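Heat-inducible transcription repressor HrcA (Thermotoga maritima, PDB 1STZ) probably represses transcription of the class I heat-shock operons grpE-dnaK-dnaJ and groELS, binding DNA as a negative regulator. Local coordinates at residues A[23-28]-A[86-91]; A[81-85]-A[273-278]; A[134-140]-A[228-234]; A[243-247]-A[285-289]; A[263-267]-A[303-307]. All coordinates share one frame; numbering follows the deposited sequence.

Contact 1. Residues A[23-28]-A[86-91]; sequences LYCIVR and FYYEEM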
# COMPACT_ATOMS: atom_id res chain seq x y z
N LEU A 23 30.85 18.16 9.83
CA LEU A 23 30.68 16.85 10.44
C LEU A 23 29.39 16.23 9.93
O LEU A 23 29.33 15.04 9.63
CB LEU A 23 30.62 16.98 11.96
CG LEU A 23 31.06 15.80 12.83
CD1 LEU A 23 30.32 15.78 14.16
CD2 LEU A 23 31.01 14.45 12.16
N TYR A 24 28.36 17.05 9.85
CA TYR A 24 27.06 16.62 9.36
C TYR A 24 27.16 16.09 7.93
O TYR A 24 26.63 15.02 7.62
CB TYR A 24 26.09 17.80 9.44
CG TYR A 24 24.69 17.45 9.07
CD1 TYR A 24 24.17 17.82 7.84
CD2 TYR A 24 23.88 16.76 9.96
CE1 TYR A 24 22.88 17.52 7.51
CE2 TYR A 24 22.59 16.45 9.63
CZ TYR A 24 22.10 16.83 8.41
OH TYR A 24 20.82 16.50 8.09
N CYS A 25 27.88 16.80 7.06
CA CYS A 25 27.99 16.38 5.66
C CYS A 25 28.76 15.07 5.52
O CYS A 25 28.36 14.21 4.74
CB CYS A 25 28.62 17.47 4.80
SG CYS A 25 27.42 18.74 4.36
N ILE A 26 29.85 14.93 6.26
CA ILE A 26 30.66 13.72 6.25
C ILE A 26 29.81 12.50 6.58
O ILE A 26 29.82 11.52 5.84
CB ILE A 26 31.85 13.85 7.25
CG1 ILE A 26 32.92 14.79 6.69
CG2 ILE A 26 32.47 12.49 7.57
CD1 ILE A 26 33.83 15.40 7.74
N VAL A 27 29.07 12.57 7.68
CA VAL A 27 28.23 11.46 8.12
C VAL A 27 27.13 11.16 7.11
O VAL A 27 26.88 10.01 6.79
CB VAL A 27 27.59 11.74 9.51
CG1 VAL A 27 26.70 10.59 9.92
CG2 VAL A 27 28.68 11.93 10.56
N ARG A 28 26.50 12.20 6.59
CA ARG A 28 25.45 12.04 5.59
C ARG A 28 26.01 11.39 4.33
O ARG A 28 25.41 10.48 3.76
CB ARG A 28 24.85 13.41 5.25
CG ARG A 28 23.62 13.36 4.39
CD ARG A 28 23.32 14.66 3.68
NE ARG A 28 22.45 15.55 4.46
CZ ARG A 28 21.14 15.37 4.63
NH1 ARG A 28 20.53 14.31 4.10
NH2 ARG A 28 20.43 16.25 5.35
N PHE A 86 26.19 12.40 17.04
CA PHE A 86 26.07 13.83 16.75
C PHE A 86 25.12 14.02 15.58
O PHE A 86 24.24 14.86 15.64
CB PHE A 86 27.44 14.43 16.42
CG PHE A 86 27.36 15.85 15.92
CD1 PHE A 86 27.38 16.91 16.81
CD2 PHE A 86 27.24 16.13 14.56
CE1 PHE A 86 27.30 18.23 16.36
CE2 PHE A 86 27.17 17.43 14.10
CZ PHE A 86 27.20 18.48 15.00
N TYR A 87 25.28 13.22 14.52
CA TYR A 87 24.44 13.33 13.33
C TYR A 87 22.97 13.10 13.68
O TYR A 87 22.13 13.92 13.35
CB TYR A 87 24.88 12.33 12.26
CG TYR A 87 23.96 12.23 11.07
CD1 TYR A 87 24.03 13.14 10.03
CD2 TYR A 87 23.03 11.19 10.97
CE1 TYR A 87 23.18 13.05 8.91
CE2 TYR A 87 22.18 11.08 9.87
CZ TYR A 87 22.26 12.01 8.84
OH TYR A 87 21.41 11.89 7.75
N TYR A 88 22.68 12.01 14.39
CA TYR A 88 21.32 11.71 14.83
C TYR A 88 20.66 12.85 15.63
O TYR A 88 19.50 13.19 15.38
CB TYR A 88 21.30 10.43 15.68
CG TYR A 88 19.95 10.07 16.27
CD1 TYR A 88 18.95 9.52 15.49
CD2 TYR A 88 19.69 10.27 17.61
CE1 TYR A 88 17.70 9.20 16.03
CE2 TYR A 88 18.47 9.94 18.17
CZ TYR A 88 17.47 9.41 17.38
OH TYR A 88 16.26 9.09 17.93
N GLU A 89 21.39 13.41 16.59
CA GLU A 89 20.87 14.50 17.41
C GLU A 89 20.50 15.72 16.57
O GLU A 89 19.51 16.39 16.84
CB GLU A 89 21.88 14.92 18.49
CG GLU A 89 22.10 13.90 19.60
CD GLU A 89 20.85 13.65 20.42
OE1 GLU A 89 20.20 14.63 20.85
OE2 GLU A 89 20.51 12.47 20.64
N GLU A 90 21.31 16.01 15.55
CA GLU A 90 21.05 17.15 14.68
C GLU A 90 19.86 16.90 13.75
O GLU A 90 19.11 17.82 13.47
CB GLU A 90 22.30 17.51 13.86
CG GLU A 90 23.40 18.18 14.69
CD GLU A 90 23.03 19.57 15.21
OE1 GLU A 90 22.18 20.26 14.57
OE2 GLU A 90 23.60 19.98 16.25
N MET A 91 19.67 15.66 13.30
CA MET A 91 18.51 15.34 12.46
C MET A 91 17.23 15.36 13.27
O MET A 91 16.19 15.74 12.76
CB MET A 91 18.64 13.98 11.77
CG MET A 91 19.79 13.90 10.79
SD MET A 91 19.36 14.30 9.06
CE MET A 91 18.30 15.74 9.19
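Chi1 is close to trans in both Tyr24 (-175°) and Tyr87 (172°), which throws each CG to the far side from the backbone N and sends both rings into the space between helix 17-33 and helix 81-94. The rings lie near parallel (28°) but slid apart, with centroids 5.2 Å from each other. Little of one covers the other: the CD2-CE2 side of Tyr24 meets the CD1-CE1 side of Tyr87, and Tyr24 CE2 comes to 3.5 Å from Tyr87 CE1. Val27 packs at the root of the Tyr87 ring, its CG1 3.4 Å from Tyr87 CG. Met91, bent at chi2 and chi3, lays its CG over a face of the Tyr87 ring and brings SD to the edge of the Tyr24 ring as a Met-aromatic contact, although the modelled thioether sits too close to the Tyr24 hydroxyl and its exact position is doubtful. With an alanine in place of Tyr24, one side of the Tyr87 ring would probably lose its aromatic neighbour and a gap would open between the helices. Leu23 and Ile26 also pack on helix 52-64, in an arrangement consistent with the winged helix-turn-helix DNA-binding domain of HrcA repressors. No hydrogen bond crosses between the two segments, so their contact is one of apolar and ring packing between nearly perpendicular helices.

Contact 2. Residues A[81-85]-A[273-278]; sequences DKGLR and VRIGRE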
# COMPACT_ATOMS: atom_id res chain seq x y z
N ASP A 81 31.31 6.27 16.49
CA ASP A 81 29.99 6.20 17.14
C ASP A 81 29.59 7.57 17.68
O ASP A 81 28.41 7.92 17.68
CB ASP A 81 29.97 5.17 18.26
CG ASP A 81 30.07 3.74 17.74
OD1 ASP A 81 29.87 3.54 16.52
OD2 ASP A 81 30.35 2.76 18.46
N LYS A 82 30.57 8.35 18.13
CA LYS A 82 30.30 9.70 18.60
C LYS A 82 29.79 10.59 17.46
O LYS A 82 28.85 11.36 17.62
CB LYS A 82 31.54 10.29 19.26
CG LYS A 82 31.27 11.57 20.01
CD LYS A 82 32.56 12.19 20.45
CE LYS A 82 32.33 13.38 21.35
NZ LYS A 82 33.64 14.02 21.68
N GLY A 83 30.41 10.47 16.30
CA GLY A 83 29.97 11.21 15.13
C GLY A 83 28.62 10.80 14.63
O GLY A 83 27.84 11.64 14.18
N LEU A 84 28.31 9.52 14.70
CA LEU A 84 26.98 9.05 14.35
C LEU A 84 25.92 9.60 15.30
O LEU A 84 24.86 9.99 14.86
CB LEU A 84 26.91 7.53 14.30
CG LEU A 84 27.77 6.92 13.20
CD1 LEU A 84 27.85 5.39 13.40
CD2 LEU A 84 27.24 7.27 11.83
N ARG A 85 26.23 9.64 16.60
CA ARG A 85 25.33 10.20 17.61
C ARG A 85 25.12 11.67 17.36
O ARG A 85 24.00 12.15 17.43
CB ARG A 85 25.88 9.96 19.01
CG ARG A 85 25.23 10.73 20.18
CD ARG A 85 23.73 10.57 20.37
NE ARG A 85 23.34 9.20 20.68
CZ ARG A 85 22.10 8.80 20.91
NH1 ARG A 85 21.08 9.66 20.90
NH2 ARG A 85 21.87 7.54 21.18
N VAL A 273 17.52 5.62 20.42
CA VAL A 273 18.43 4.80 19.65
C VAL A 273 19.71 4.55 20.46
O VAL A 273 20.14 5.41 21.20
CB VAL A 273 18.76 5.44 18.26
CG1 VAL A 273 19.70 6.65 18.39
CG2 VAL A 273 19.36 4.41 17.34
N ARG A 274 20.24 3.35 20.36
CA ARG A 274 21.55 3.02 20.91
C ARG A 274 22.44 2.65 19.72
O ARG A 274 22.11 1.73 18.98
CB ARG A 274 21.46 1.87 21.91
CG ARG A 274 20.80 2.33 23.22
CD ARG A 274 20.72 1.25 24.26
NE ARG A 274 20.21 1.73 25.53
CZ ARG A 274 20.91 2.41 26.43
NH1 ARG A 274 22.20 2.71 26.26
NH2 ARG A 274 20.29 2.79 27.54
N ILE A 275 23.52 3.40 19.53
CA ILE A 275 24.42 3.26 18.40
C ILE A 275 25.72 2.64 18.87
O ILE A 275 26.36 3.12 19.80
CB ILE A 275 24.67 4.67 17.75
CG1 ILE A 275 23.37 5.24 17.20
CG2 ILE A 275 25.70 4.59 16.64
CD1 ILE A 275 23.39 6.73 16.96
N GLY A 276 26.12 1.55 18.22
CA GLY A 276 27.40 0.91 18.45
C GLY A 276 27.71 0.59 19.91
O GLY A 276 27.04 -0.23 20.54
N ARG A 277 28.72 1.25 20.46
CA ARG A 277 29.10 1.03 21.85
C ARG A 277 27.98 1.31 22.87
O ARG A 277 28.02 0.80 23.99
CB ARG A 277 30.35 1.83 22.21
CG ARG A 277 30.47 3.22 21.60
CD ARG A 277 29.52 4.26 22.19
NE ARG A 277 29.78 5.62 21.70
CZ ARG A 277 30.72 6.43 22.15
NH1 ARG A 277 31.56 6.05 23.13
NH2 ARG A 277 30.82 7.66 21.63
N GLU A 278 27.00 2.13 22.49
CA GLU A 278 25.88 2.45 23.38
C GLU A 278 25.02 1.20 23.70
O GLU A 278 24.36 1.16 24.73
CB GLU A 278 25.02 3.57 22.80
CG GLU A 278 25.73 4.94 22.67
CD GLU A 278 24.95 5.94 21.80
OE1 GLU A 278 25.42 7.09 21.60
OE2 GLU A 278 23.85 5.60 21.31
O HOH W 1 27.81 7.49 20.72
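Glu278 OE2 is gripped from opposite faces of its carboxylate plane: by Arg85 NH2 across the contact, at 2.8 Å and almost straight (174°), and by Ile275 N of its own segment. Arg85 NE completes a side-on salt bridge, reaching Glu278 OE1 at 3.1 Å on the syn side. The arginine can do this because its chain curls at chi2 and chi3 (56° and 63°), bringing the guanidinium round to the carboxylate; the two side chains cross at about a right angle, but their flat ends are much less steeply inclined. Its NH2 also makes a weak bond to Val273 O, near the guanidinium plane, while NH1 pairs with Glu89 one helical turn on. A water donates to Glu278 OE1 at 2.6 Å, accepts from Arg277 NE and donates weakly to Asp81 O. Asp81 OD2 takes Arg277 N at 3.0 Å from above the carboxylate plane, and its OD1 forms a salt bridge with Lys310. Gly276, just before Arg277 and at positive phi, leaves room for this carboxylate: a CB there would collide with Asp81 OD2. Beside these polar groups Leu84 CB packs 3.9 Å from Ile275 CG2. The first turn of helix 81-94, just after strand 78-79, thus lies against strand 272-275, the outermost strand on one side of the five-stranded sheet, which is paired along its inner side with strand 287-296.

Contact 3. Residues A[134-140]-A[228-234]; sequences YVLIERP and VERYLDA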
# COMPACT_ATOMS: atom_id res chain seq x y z
N TYR A 134 15.95 -5.42 10.94
CA TYR A 134 15.44 -6.61 11.61
C TYR A 134 14.61 -6.14 12.79
O TYR A 134 15.11 -5.42 13.63
CB TYR A 134 16.60 -7.44 12.16
CG TYR A 134 16.23 -8.74 12.86
CD1 TYR A 134 16.53 -8.96 14.19
CD2 TYR A 134 15.63 -9.77 12.16
CE1 TYR A 134 16.23 -10.18 14.82
CE2 TYR A 134 15.32 -10.99 12.79
CZ TYR A 134 15.62 -11.17 14.12
OH TYR A 134 15.31 -12.36 14.74
N VAL A 135 13.35 -6.56 12.84
CA VAL A 135 12.42 -6.15 13.87
C VAL A 135 12.03 -7.28 14.82
O VAL A 135 11.76 -8.40 14.38
CB VAL A 135 11.16 -5.57 13.23
CG1 VAL A 135 10.07 -5.27 14.27
CG2 VAL A 135 11.52 -4.33 12.45
N LEU A 136 12.05 -6.99 16.12
CA LEU A 136 11.43 -7.84 17.13
C LEU A 136 10.31 -7.05 17.78
O LEU A 136 10.53 -5.91 18.19
CB LEU A 136 12.42 -8.24 18.21
CG LEU A 136 13.61 -9.09 17.81
CD1 LEU A 136 14.41 -9.39 19.05
CD2 LEU A 136 13.24 -10.39 17.09
N ILE A 137 9.11 -7.62 17.82
CA ILE A 137 8.00 -7.07 18.59
C ILE A 137 7.62 -8.07 19.68
O ILE A 137 7.25 -9.20 19.39
CB ILE A 137 6.77 -6.82 17.70
CG1 ILE A 137 7.14 -5.88 16.54
CG2 ILE A 137 5.62 -6.23 18.52
CD1 ILE A 137 5.98 -5.48 15.68
N GLU A 138 7.70 -7.63 20.93
CA GLU A 138 7.22 -8.39 22.05
C GLU A 138 5.67 -8.51 22.01
O GLU A 138 4.98 -7.49 22.05
CB GLU A 138 7.68 -7.71 23.34
CG GLU A 138 7.65 -8.60 24.56
CD GLU A 138 8.12 -7.90 25.82
OE1 GLU A 138 8.08 -6.64 25.89
OE2 GLU A 138 8.51 -8.61 26.77
N ARG A 139 5.16 -9.74 21.92
CA ARG A 139 3.73 -10.03 21.99
C ARG A 139 3.19 -9.73 23.40
O ARG A 139 3.93 -9.76 24.37
CB ARG A 139 3.45 -11.51 21.65
CG ARG A 139 3.86 -11.92 20.25
CD ARG A 139 3.49 -13.35 19.87
NE ARG A 139 3.55 -13.56 18.42
CZ ARG A 139 4.57 -14.08 17.73
NH1 ARG A 139 5.70 -14.46 18.31
NH2 ARG A 139 4.46 -14.21 16.42
N PRO A 140 1.90 -9.47 23.54
CA PRO A 140 1.34 -9.23 24.87
C PRO A 140 1.61 -10.44 25.77
O PRO A 140 1.55 -11.58 25.32
CB PRO A 140 -0.16 -9.07 24.59
CG PRO A 140 -0.23 -8.66 23.17
CD PRO A 140 0.87 -9.42 22.49
N VAL A 228 3.88 -20.25 20.68
CA VAL A 228 4.10 -18.92 20.10
C VAL A 228 5.34 -18.32 20.76
O VAL A 228 5.41 -18.18 21.98
CB VAL A 228 2.92 -17.94 20.35
CG1 VAL A 228 3.05 -16.71 19.44
CG2 VAL A 228 1.59 -18.62 20.14
N GLU A 229 6.31 -17.96 19.92
CA GLU A 229 7.51 -17.28 20.37
C GLU A 229 7.07 -16.00 21.12
O GLU A 229 5.98 -15.46 20.89
CB GLU A 229 8.40 -16.96 19.15
CG GLU A 229 8.92 -18.20 18.40
CD GLU A 229 9.70 -17.88 17.13
OE1 GLU A 229 9.74 -18.75 16.24
OE2 GLU A 229 10.30 -16.77 17.01
N ARG A 230 7.89 -15.56 22.07
CA ARG A 230 7.54 -14.36 22.84
C ARG A 230 7.68 -13.11 21.96
O ARG A 230 6.99 -12.13 22.17
CB ARG A 230 8.38 -14.24 24.11
CG ARG A 230 7.54 -14.16 25.39
CD ARG A 230 7.99 -13.09 26.33
NE ARG A 230 6.97 -12.24 26.94
CZ ARG A 230 6.13 -11.46 26.29
NH1 ARG A 230 6.09 -11.42 24.97
NH2 ARG A 230 5.29 -10.72 27.00
N TYR A 231 8.57 -13.18 20.98
CA TYR A 231 8.77 -12.09 20.04
C TYR A 231 8.43 -12.53 18.64
O TYR A 231 8.79 -13.62 18.25
CB TYR A 231 10.23 -11.63 20.05
CG TYR A 231 10.63 -11.00 21.35
CD1 TYR A 231 11.07 -11.78 22.42
CD2 TYR A 231 10.58 -9.63 21.52
CE1 TYR A 231 11.43 -11.21 23.62
CE2 TYR A 231 10.93 -9.03 22.75
CZ TYR A 231 11.36 -9.84 23.79
OH TYR A 231 11.71 -9.29 25.00
N LEU A 232 7.72 -11.68 17.90
CA LEU A 232 7.55 -11.80 16.45
C LEU A 232 8.73 -11.11 15.77
O LEU A 232 8.99 -9.93 16.04
CB LEU A 232 6.28 -11.08 16.02
CG LEU A 232 6.05 -10.96 14.50
CD1 LEU A 232 4.57 -11.06 14.16
CD2 LEU A 232 6.62 -9.65 13.90
N ASP A 233 9.43 -11.81 14.89
CA ASP A 233 10.56 -11.22 14.16
C ASP A 233 10.24 -11.05 12.67
O ASP A 233 9.44 -11.77 12.11
CB ASP A 233 11.83 -12.05 14.36
CG ASP A 233 11.70 -13.45 13.83
OD1 ASP A 233 10.97 -14.26 14.45
OD2 ASP A 233 12.28 -13.84 12.80
N ALA A 234 10.90 -10.09 12.04
CA ALA A 234 10.76 -9.90 10.60
C ALA A 234 11.98 -9.16 10.05
O ALA A 234 12.62 -8.42 10.77
CB ALA A 234 9.49 -9.10 10.31
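Arg139 and Val228 meet where an antiparallel strand pair frays into loops: strand 231-234, outermost in the five-stranded sheet of the C-terminal, GAF-like domain, runs against strand 134-138. Arg139 can be followed outward from this join. Its CB and CG pass Arg230 O, the acceptor of the Arg139 backbone N. CD lies 3.4 Å from Val228 CG1, and the same methyl reaches over one face of the guanidinium, 3.3 Å from Arg139 NE. The opposite face is covered by Leu232 CB, 3.6 Å from Arg139 NH2, so the flat group is sandwiched between two apolar side chains. NH1 donates to Glu229 O at 2.8 Å, from well above that carbonyl's plane (55°), and NH2 forms a salt bridge with Glu117 of helix 116-131. Further along the strands, Val135 pairs with Ala234 and Ile137 with Leu232 as hydrogen-bonded pairs, their side chains on the face packed by helix 116-131. Leu136, Glu138, Tyr231 and Asp233 occupy the other face, in non-hydrogen-bonded pairs. There the Glu138 carboxylate and Tyr231 ring are nearly parallel (4°), with Glu138 CB 3.6 Å from Tyr231 CE2. Glu138 OE1 accepts from Ser303 N, while OE2 hangs over the centre of the Arg230 guanidinium, a long salt bridge of charge only. That guanidinium holds Arg139 O end-on, with Arg230 NH1 2.8 Å and NH2 3.1 Å from the one oxygen.

Contact 4. Residues A[243-247]-A[285-289]; sequences ETLTL and EKFAV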
# COMPACT_ATOMS: atom_id res chain seq x y z
N GLU A 243 25.85 -4.73 3.05
CA GLU A 243 27.26 -5.00 2.84
C GLU A 243 28.14 -4.60 4.01
O GLU A 243 29.27 -5.07 4.12
CB GLU A 243 27.77 -4.30 1.56
CG GLU A 243 28.68 -5.16 0.69
CD GLU A 243 30.17 -5.05 1.03
OE1 GLU A 243 30.67 -3.95 1.40
OE2 GLU A 243 30.87 -6.08 0.89
N THR A 244 27.63 -3.74 4.88
CA THR A 244 28.36 -3.31 6.06
C THR A 244 28.34 -4.32 7.21
O THR A 244 29.03 -4.12 8.20
CB THR A 244 27.81 -1.93 6.55
OG1 THR A 244 26.40 -2.01 6.84
CG2 THR A 244 27.90 -0.89 5.42
N LEU A 245 27.57 -5.41 7.08
CA LEU A 245 27.44 -6.40 8.15
C LEU A 245 28.08 -7.71 7.70
O LEU A 245 28.03 -8.07 6.52
CB LEU A 245 25.97 -6.62 8.51
CG LEU A 245 25.20 -5.44 9.11
CD1 LEU A 245 23.71 -5.78 9.28
CD2 LEU A 245 25.80 -4.98 10.43
N THR A 246 28.71 -8.42 8.64
CA THR A 246 29.31 -9.71 8.34
C THR A 246 28.41 -10.82 8.87
O THR A 246 27.49 -10.57 9.64
CB THR A 246 30.69 -9.86 8.98
OG1 THR A 246 30.57 -9.77 10.41
CG2 THR A 246 31.64 -8.70 8.58
N LEU A 247 28.72 -12.03 8.46
CA LEU A 247 28.08 -13.25 8.94
C LEU A 247 28.17 -13.34 10.45
O LEU A 247 27.18 -13.66 11.11
CB LEU A 247 28.74 -14.48 8.31
CG LEU A 247 27.89 -15.70 7.99
CD1 LEU A 247 28.78 -16.90 7.67
CD2 LEU A 247 26.94 -16.03 9.09
N GLU A 285 28.58 -4.25 18.18
CA GLU A 285 29.12 -2.90 17.92
C GLU A 285 28.82 -2.34 16.54
O GLU A 285 28.86 -1.13 16.36
CB GLU A 285 30.65 -2.87 18.07
CG GLU A 285 31.16 -2.48 19.44
CD GLU A 285 32.65 -2.10 19.43
OE1 GLU A 285 33.48 -2.89 18.91
OE2 GLU A 285 32.98 -1.00 19.94
N LYS A 286 28.54 -3.22 15.58
CA LYS A 286 28.21 -2.82 14.20
C LYS A 286 26.79 -2.33 13.98
O LYS A 286 26.48 -1.83 12.90
CB LYS A 286 28.43 -3.97 13.23
CG LYS A 286 29.84 -4.51 13.26
CD LYS A 286 30.79 -3.65 12.48
CE LYS A 286 31.38 -4.48 11.34
NZ LYS A 286 30.37 -4.85 10.34
N PHE A 287 25.94 -2.47 15.00
CA PHE A 287 24.49 -2.19 14.91
C PHE A 287 24.10 -0.87 15.57
O PHE A 287 24.85 -0.32 16.38
CB PHE A 287 23.72 -3.31 15.61
CG PHE A 287 23.84 -4.64 14.92
CD1 PHE A 287 24.80 -5.57 15.33
CD2 PHE A 287 23.01 -4.96 13.88
CE1 PHE A 287 24.92 -6.79 14.70
CE2 PHE A 287 23.13 -6.21 13.23
CZ PHE A 287 24.06 -7.11 13.65
N ALA A 288 22.93 -0.38 15.18
CA ALA A 288 22.12 0.56 15.94
C ALA A 288 20.77 -0.13 16.24
O ALA A 288 20.26 -0.92 15.42
CB ALA A 288 21.91 1.80 15.14
N VAL A 289 20.21 0.15 17.41
CA VAL A 289 18.86 -0.32 17.76
C VAL A 289 17.95 0.82 18.15
O VAL A 289 18.28 1.57 19.05
CB VAL A 289 18.82 -1.18 19.03
CG1 VAL A 289 17.69 -2.22 18.94
CG2 VAL A 289 20.13 -1.74 19.38
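Leu245 and Phe287 meet at about a right angle, the leucine standing over one face of the ring near its rim. Both methyls bear on the same corner: Leu245 CD1 is 4.0 Å from Phe287 CE2, and CD2 sits above the plane, offset from the centre. Lys286 runs past the leucine in the opposite direction, with its CB 4.0 Å from Leu245 CD2. Its chain then bends at chi2, chi3 and chi4 (-80°, -118° and 67°), so that the ammonium turns to the loop backbone instead of reaching straight out. Lys286 NZ donates to Thr244 O at 2.6 Å, lying in the carbonyl plane. The ammonium is also in a salt bridge with Asp249, whose OD2 accepts from Thr246 N. Thr246 is the N-cap of helix 247-256 and its OG1 caps a backbone N of the first turn, an exchange consistent with a capping box. The lysine thereby ties the loop carbonyl to a carboxylate in the first turn of that helix, and the paired charges would probably favour both ionised forms. Thr244 OG1 is bonded to Asp242 and Ser309. The loop joining helices 236-241 and 247-256 is thus set against the start of strand 287-296. Phe287 also packs on Leu253 of helix 247-256 and pairs by backbone with Gly276, while Leu247 touches Leu245 of the second subunit.

Contact 5. Residues A[263-267]-A[303-307]; sequences LESLV and SVYLF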
# COMPACT_ATOMS: atom_id res chain seq x y z
N LEU A 263 17.72 -7.39 26.32
CA LEU A 263 16.78 -6.59 25.51
C LEU A 263 16.07 -5.54 26.35
O LEU A 263 15.86 -4.41 25.89
CB LEU A 263 15.72 -7.46 24.83
CG LEU A 263 16.11 -8.25 23.59
CD1 LEU A 263 14.85 -8.94 23.03
CD2 LEU A 263 16.74 -7.35 22.53
N GLU A 264 15.70 -5.91 27.57
CA GLU A 264 14.99 -5.00 28.46
C GLU A 264 15.87 -3.82 28.87
O GLU A 264 15.36 -2.71 29.05
CB GLU A 264 14.45 -5.73 29.71
CG GLU A 264 13.18 -6.53 29.43
CD GLU A 264 12.64 -7.33 30.62
OE1 GLU A 264 13.25 -7.31 31.71
OE2 GLU A 264 11.59 -8.00 30.45
N SER A 265 17.18 -4.06 29.01
CA SER A 265 18.14 -3.01 29.39
C SER A 265 18.34 -1.97 28.28
O SER A 265 18.78 -0.87 28.56
CB SER A 265 19.50 -3.64 29.75
OG SER A 265 20.25 -3.98 28.59
N LEU A 266 18.04 -2.34 27.04
CA LEU A 266 18.14 -1.43 25.91
C LEU A 266 17.08 -0.33 25.94
O LEU A 266 17.33 0.80 25.50
CB LEU A 266 18.01 -2.20 24.58
CG LEU A 266 19.11 -3.20 24.27
CD1 LEU A 266 18.78 -3.97 23.02
CD2 LEU A 266 20.45 -2.50 24.09
N VAL A 267 15.91 -0.67 26.45
CA VAL A 267 14.76 0.19 26.30
C VAL A 267 14.77 1.27 27.40
O VAL A 267 14.98 0.98 28.57
CB VAL A 267 13.42 -0.64 26.18
CG1 VAL A 267 13.11 -1.40 27.47
CG2 VAL A 267 12.26 0.27 25.77
N SER A 303 7.54 -4.24 24.22
CA SER A 303 8.59 -3.47 23.57
C SER A 303 8.77 -3.86 22.09
O SER A 303 8.48 -5.00 21.68
CB SER A 303 9.89 -3.66 24.33
OG SER A 303 9.73 -3.17 25.65
N VAL A 304 9.22 -2.89 21.30
CA VAL A 304 9.58 -3.06 19.90
C VAL A 304 11.04 -2.69 19.70
O VAL A 304 11.50 -1.69 20.25
CB VAL A 304 8.73 -2.14 19.01
CG1 VAL A 304 9.05 -2.36 17.54
CG2 VAL A 304 7.24 -2.37 19.27
N TYR A 305 11.75 -3.48 18.91
CA TYR A 305 13.16 -3.28 18.61
C TYR A 305 13.39 -3.31 17.11
O TYR A 305 12.90 -4.21 16.43
CB TYR A 305 14.01 -4.37 19.25
CG TYR A 305 13.83 -4.47 20.74
CD1 TYR A 305 12.81 -5.23 21.28
CD2 TYR A 305 14.69 -3.81 21.61
CE1 TYR A 305 12.65 -5.33 22.65
CE2 TYR A 305 14.53 -3.89 22.97
CZ TYR A 305 13.51 -4.66 23.49
OH TYR A 305 13.36 -4.77 24.86
N LEU A 306 14.11 -2.32 16.60
CA LEU A 306 14.61 -2.28 15.22
C LEU A 306 16.15 -2.30 15.23
O LEU A 306 16.79 -1.36 15.71
CB LEU A 306 14.15 -0.97 14.58
CG LEU A 306 14.07 -0.78 13.06
CD1 LEU A 306 14.61 0.56 12.66
CD2 LEU A 306 14.63 -1.89 12.22
N PHE A 307 16.73 -3.32 14.65
CA PHE A 307 18.16 -3.44 14.53
C PHE A 307 18.54 -3.22 13.08
O PHE A 307 17.97 -3.83 12.19
CB PHE A 307 18.63 -4.84 14.95
CG PHE A 307 18.42 -5.14 16.39
CD1 PHE A 307 17.28 -5.80 16.81
CD2 PHE A 307 19.39 -4.81 17.32
CE1 PHE A 307 17.10 -6.10 18.17
CE2 PHE A 307 19.21 -5.10 18.65
CZ PHE A 307 18.04 -5.75 19.08
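Leu263 CD2 stands over the centre of the Tyr305 ring, a CH-pi contact in which the methyl is 4.2 Å from the centroid and only 12° off the ring normal. The same methyl reaches the edge of a second ring, with Leu263 CD2 4.0 Å from Phe307 CZ, and so fills the corner between the two aromatics. Leu266 approaches from one turn on: its CB lies at the Tyr305 edge, 4.2 Å from CE2, and its CD1 comes to 4.4 Å from Phe307 CZ. Here helix 260-266 packs on one face of the central strand of the GAF-like five-stranded sheet. Val304 and Leu306 point to the other face, where helices 116-131 and 314-334 cover them. Tyr305, its CG set opposite the carbonyl carbon (chi1 -57°), stretches its ring from the strand to the helix backbone. The hydroxyl donates to Leu263 O at 2.7 Å, coming down from above the carbonyl plane (80° out of it) while Leu266 N reaches that oxygen from the opposite face. A phenylalanine here, lacking the hydroxyl, would probably leave Leu263 O without its side-chain donor and the last turn of the helix less firmly fixed to the strand. Toward the polar edge, Val267 CG1 is 4.3 Å from Tyr305 OH and 4.2 Å from Ser303 OG.

How the contacts relate
Contacts 1 and 2 share helix 81-94, their centres 12 Å apart; Val27 packs on Leu84 and Tyr88 on Val273, so the N-terminal helices are joined to the C-terminal sheet. From there the sheet carries the connection: strands 272-275 and 287-296 link contact 2 to contact 4 through the Gly276 N to Phe287 O and Val289 N to Arg274 O pairs. Val289 then packs on Phe307 of contact 5. Contact 5 meets contact 3, its centre 11 Å away, through backbone pairing of strands 299-309 and 134-138. Arg274 NE, 3.0 Å from Leu266 O, also ties contact 2 to contact 5. Contacts 1 and 3 are the most distant, with centres 31 Å apart.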